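Local coordinates for ABC transporter (Caldanaerobius, PDB 4G68), which probably captures xylan-derived sugars outside the cell as the extracellular solute-binding component of an ABC transporter, at residues L117-D120 against S121-N124; Q240-Q243 against D244-N247. All coordinates share one frame; numbering follows the deposited sequence.

Contact 1. Residues L117-D120 against S121-N124; sequences LQLD and SYLN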
loop_
_atom_site.group_PDB
_atom_site.type_symbol
_atom_site.label_atom_id
_atom_site.label_comp_id
_atom_site.label_asym_id
_atom_site.label_seq_id
_atom_site.Cartn_x
_atom_site.Cartn_y
_atom_site.Cartn_z
ATOM N N LEU C 117 6.846 22.251 3.068
ATOM C CA LEU C 117 6.468 23.156 4.185
ATOM C C LEU C 117 6.359 22.411 5.502
ATOM O O LEU C 117 5.600 21.435 5.575
ATOM C CB LEU C 117 5.120 23.881 3.905
ATOM C CG LEU C 117 4.765 24.934 4.984
ATOM C CD1 LEU C 117 5.858 26.007 5.066
ATOM C CD2 LEU C 117 3.407 25.610 4.793
ATOM N N GLN C 118 7.131 22.847 6.504
ATOM C CA GLN C 118 7.020 22.340 7.886
ATOM C C GLN C 118 5.690 22.759 8.517
ATOM O O GLN C 118 5.261 23.933 8.425
ATOM C CB GLN C 118 8.164 22.873 8.734
ATOM C CG GLN C 118 8.310 22.207 10.093
ATOM C CD GLN C 118 9.149 23.038 11.043
ATOM O OE1 GLN C 118 10.056 23.777 10.600
ATOM N NE2 GLN C 118 8.853 22.944 12.354
ATOM N N LEU C 119 5.027 21.818 9.164
ATOM C CA LEU C 119 3.661 22.056 9.587
ATOM C C LEU C 119 3.457 22.184 11.100
ATOM O O LEU C 119 2.307 22.431 11.512
ATOM C CB LEU C 119 2.730 20.963 9.026
ATOM C CG LEU C 119 2.652 20.738 7.510
ATOM C CD1 LEU C 119 1.614 19.660 7.147
ATOM C CD2 LEU C 119 2.361 22.034 6.753
ATOM N N ASP C 120 4.521 22.105 11.921
ATOM C CA ASP C 120 4.312 22.077 13.388
ATOM C C ASP C 120 3.609 23.321 13.899
ATOM O O ASP C 120 2.863 23.261 14.902
ATOM C CB ASP C 120 5.613 21.890 14.147
ATOM C CG ASP C 120 6.268 20.604 13.791
ATOM O OD1 ASP C 120 6.088 19.588 14.538
ATOM O OD2 ASP C 120 6.865 20.612 12.691
ATOM N N SER C 121 3.836 24.452 13.219
ATOM C CA SER C 121 3.187 25.715 13.624
ATOM C C SER C 121 1.677 25.694 13.360
ATOM O O SER C 121 0.948 26.520 13.939
ATOM C CB SER C 121 3.812 26.953 12.952
ATOM O OG SER C 121 3.608 26.928 11.544
ATOM N N TYR C 122 1.235 24.810 12.468
ATOM C CA TYR C 122 -0.202 24.680 12.164
ATOM C C TYR C 122 -0.870 23.495 12.867
ATOM O O TYR C 122 -2.023 23.182 12.580
ATOM C CB TYR C 122 -0.499 24.567 10.694
ATOM C CG TYR C 122 0.039 25.639 9.776
ATOM C CD1 TYR C 122 -0.777 26.755 9.394
ATOM C CD2 TYR C 122 1.313 25.511 9.217
ATOM C CE1 TYR C 122 -0.305 27.708 8.527
ATOM C CE2 TYR C 122 1.810 26.466 8.333
ATOM C CZ TYR C 122 1.013 27.557 8.007
ATOM O OH TYR C 122 1.513 28.457 7.130
ATOM N N LEU C 123 -0.169 22.865 13.817
ATOM C CA LEU C 123 -0.679 21.671 14.472
ATOM C C LEU C 123 -0.867 21.828 15.984
ATOM O O LEU C 123 -0.939 20.839 16.727
ATOM C CB LEU C 123 0.195 20.438 14.135
ATOM C CG LEU C 123 0.339 20.118 12.652
ATOM C CD1 LEU C 123 1.252 18.912 12.435
ATOM C CD2 LEU C 123 -1.044 19.907 12.055
ATOM N N ASN C 124 -0.934 23.086 16.418
ATOM C CA ASN C 124 -1.169 23.404 17.773
ATOM C C ASN C 124 -2.607 23.824 17.954
ATOM O O ASN C 124 -2.950 24.383 19.007
ATOM C CB ASN C 124 -0.255 24.548 18.198
ATOM C CG ASN C 124 1.159 24.079 18.540
ATOM O OD1 ASN C 124 2.126 24.822 18.406
ATOM N ND2 ASN C 124 1.278 22.825 18.984
#

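Contact 2. Residues Q240-Q243 against D244-N247; sequences QKLQ and DMVN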
loop_
_atom_site.group_PDB
_atom_site.type_symbol
_atom_site.label_atom_id
_atom_site.label_comp_id
_atom_site.label_asym_id
_atom_site.label_seq_id
_atom_site.Cartn_x
_atom_site.Cartn_y
_atom_site.Cartn_z
ATOM N N GLN C 240 13.667 -17.951 -2.055
ATOM C CA GLN C 240 13.387 -19.350 -2.369
ATOM C C GLN C 240 11.861 -19.600 -2.280
ATOM O O GLN C 240 11.268 -20.103 -3.227
ATOM C CB GLN C 240 14.171 -20.309 -1.460
ATOM C CG GLN C 240 13.967 -21.790 -1.795
ATOM C CD GLN C 240 14.236 -22.079 -3.246
ATOM O OE1 GLN C 240 15.380 -22.068 -3.695
ATOM N NE2 GLN C 240 13.174 -22.307 -4.003
ATOM N N LYS C 241 11.241 -19.223 -1.163
ATOM C CA LYS C 241 9.769 -19.383 -1.050
ATOM C C LYS C 241 8.884 -18.644 -2.062
ATOM O O LYS C 241 7.762 -19.108 -2.330
ATOM C CB LYS C 241 9.283 -19.068 0.359
ATOM C CG LYS C 241 9.888 -19.967 1.421
ATOM C CD LYS C 241 8.766 -20.534 2.230
ATOM C CE LYS C 241 9.191 -21.675 3.139
ATOM N NZ LYS C 241 9.884 -21.176 4.354
ATOM N N LEU C 242 9.325 -17.481 -2.571
ATOM C CA LEU C 242 8.572 -16.766 -3.616
ATOM C C LEU C 242 8.581 -17.622 -4.918
ATOM O O LEU C 242 7.528 -17.798 -5.595
ATOM C CB LEU C 242 9.243 -15.405 -3.888
ATOM C CG LEU C 242 8.467 -14.075 -4.019
ATOM C CD1 LEU C 242 9.029 -13.295 -5.216
ATOM C CD2 LEU C 242 6.982 -14.258 -4.209
ATOM N N GLN C 243 9.771 -18.153 -5.252
ATOM C CA GLN C 243 9.965 -19.021 -6.464
ATOM C C GLN C 243 9.162 -20.352 -6.393
ATOM O O GLN C 243 8.647 -20.858 -7.414
ATOM C CB GLN C 243 11.487 -19.243 -6.813
ATOM C CG GLN C 243 12.168 -17.932 -7.297
ATOM C CD GLN C 243 13.465 -18.130 -8.091
ATOM O OE1 GLN C 243 13.785 -17.391 -9.075
ATOM N NE2 GLN C 243 14.204 -19.164 -7.700
ATOM N N ASP C 244 9.085 -20.910 -5.185
ATOM C CA ASP C 244 8.171 -22.009 -4.847
ATOM C C ASP C 244 6.716 -21.754 -5.284
ATOM O O ASP C 244 6.042 -22.630 -5.882
ATOM C CB ASP C 244 8.249 -22.257 -3.341
ATOM C CG ASP C 244 9.587 -22.876 -2.939
ATOM O OD1 ASP C 244 10.373 -23.146 -3.866
ATOM O OD2 ASP C 244 9.832 -23.103 -1.732
ATOM N N MET C 245 6.221 -20.545 -5.030
ATOM C CA MET C 245 4.882 -20.191 -5.514
ATOM C C MET C 245 4.880 -20.112 -7.033
ATOM O O MET C 245 3.916 -20.511 -7.676
ATOM C CB MET C 245 4.423 -18.837 -4.925
ATOM C CG MET C 245 4.357 -18.784 -3.395
ATOM S SD MET C 245 3.877 -17.143 -2.787
ATOM C CE MET C 245 2.392 -16.836 -3.820
ATOM N N VAL C 246 5.948 -19.567 -7.617
ATOM C CA VAL C 246 6.039 -19.489 -9.097
ATOM C C VAL C 246 5.967 -20.903 -9.705
ATOM O O VAL C 246 5.054 -21.208 -10.524
ATOM C CB VAL C 246 7.307 -18.725 -9.611
ATOM C CG1 VAL C 246 7.354 -18.730 -11.124
ATOM C CG2 VAL C 246 7.327 -17.262 -9.137
ATOM N N ASN C 247 6.891 -21.757 -9.250
ATOM C CA ASN C 247 7.013 -23.130 -9.647
ATOM C C ASN C 247 5.805 -24.026 -9.350
ATOM O O ASN C 247 5.584 -24.990 -10.086
ATOM C CB ASN C 247 8.249 -23.770 -9.006
ATOM C CG ASN C 247 9.537 -23.080 -9.394
ATOM O OD1 ASN C 247 9.643 -22.489 -10.462
ATOM N ND2 ASN C 247 10.517 -23.133 -8.502
#

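Contact 1. Residues L117-D120 against S121-N124
The Y122 ring meets L119 O at its edge, in plane, with Y122 CD2 4.0 Å from that oxygen. Q118 O also lies near the ring plane, 4.3 Å from Y122 CE2. L117 CD2 comes obliquely, 4.0 Å from Y122 CE2, the two side chains crossing at about a right angle. Y122 CG stands anti to its own carbonyl carbon (chi1 -54°), which swings the ring back beside L119. Its hydroxyl is hydrogen-bonded to D333 of helix 332-353, whose V336 also touches the side chain. With an alanine here, D333 would probably lose this hydroxyl partner and a gap would open beside L117 and V336, both of which the side chain touches. The backbone makes two successive i-to-i+3 turns, Y122 N to L119 O at 2.8 Å and L123 N to D120 O at 3.2 Å. L123 CG packs over the first turn, 3.2 Å from L119 O. Q118 NE2 donates to D120 OD2 at 3.1 Å, from above the carboxylate plane. The same oxygen accepts a hydrogen bond from I145 N of strand 144-160. Two N-H donors thus converge on one oxygen, which would tend to stabilise its negative charge; the buried D120 N has no partner.

Contact 2. Residues Q240-Q243 against D244-N247
Q240 and D244 face each other one turn apart on helix 233-248, whose i-to-i+4 hydrogen bonds run through the whole contact. In the backbone, D244 N donates to Q240 O, V246 N reaches L242 O at 3.1 Å, and N247 N gives a short, nearly straight bond to Q243 O at 2.7 Å. The bond from M245 N to K241 O is weak, at 3.4 Å.

Apolar packing occupies another side of the helix. L242 CD2 lies 4.5 Å from M245 SD, a loose touch, and both side chains reach Y206 of helix 201-215. L242 and V246 also meet F412 of helix 398-412, while M245 lies on F175, so this part of helix 233-248 packs against helices 175-187, 201-215 and 398-412. V246 CG2 sits 3.6 Å from L242 O, close against the backbone.

Two polar ends have partners beyond the turn: K241 NZ forms a salt bridge with E214, and N247 OD1 takes a weak hydrogen bond from K414 NZ. K241 NZ lies 6.4 Å from D244 OD2, too far for a salt bridge, so any attraction is probably weak.

One side-chain bond within the turn joins Q240 to D244. The glutamine chain starts with CG anti to its backbone N and then bends at chi2 (53°), which turns the amide forward along the helix, toward D244. Amide and carboxylate planes are 33° apart; Q240 NE2 donates from near its own amide plane and meets D244 OD1 from above the carboxylate plane at 2.9 Å.

Overall arrangement
Contact 1 closes before contact 2 opens along the chain, and the two lie on opposite sides of the chain's centre, with centres 47 Å apart and nearest atoms about 36 Å apart. Residues 117-124 lie in the loop between helix 108-112 and strand 140-141, set against strand 144-160 and helix 332-353. Residues 240-247 belong to helix 233-248, packed against helices 175-187, 201-215 and 398-412. The two contacts share no helix or strand, yet both are part of the same extracellular solute-binding protein fold. Such proteins have two lobes around a ligand cleft; the two contacts are local packing elements at far-apart places in the molecule, neither touching the other.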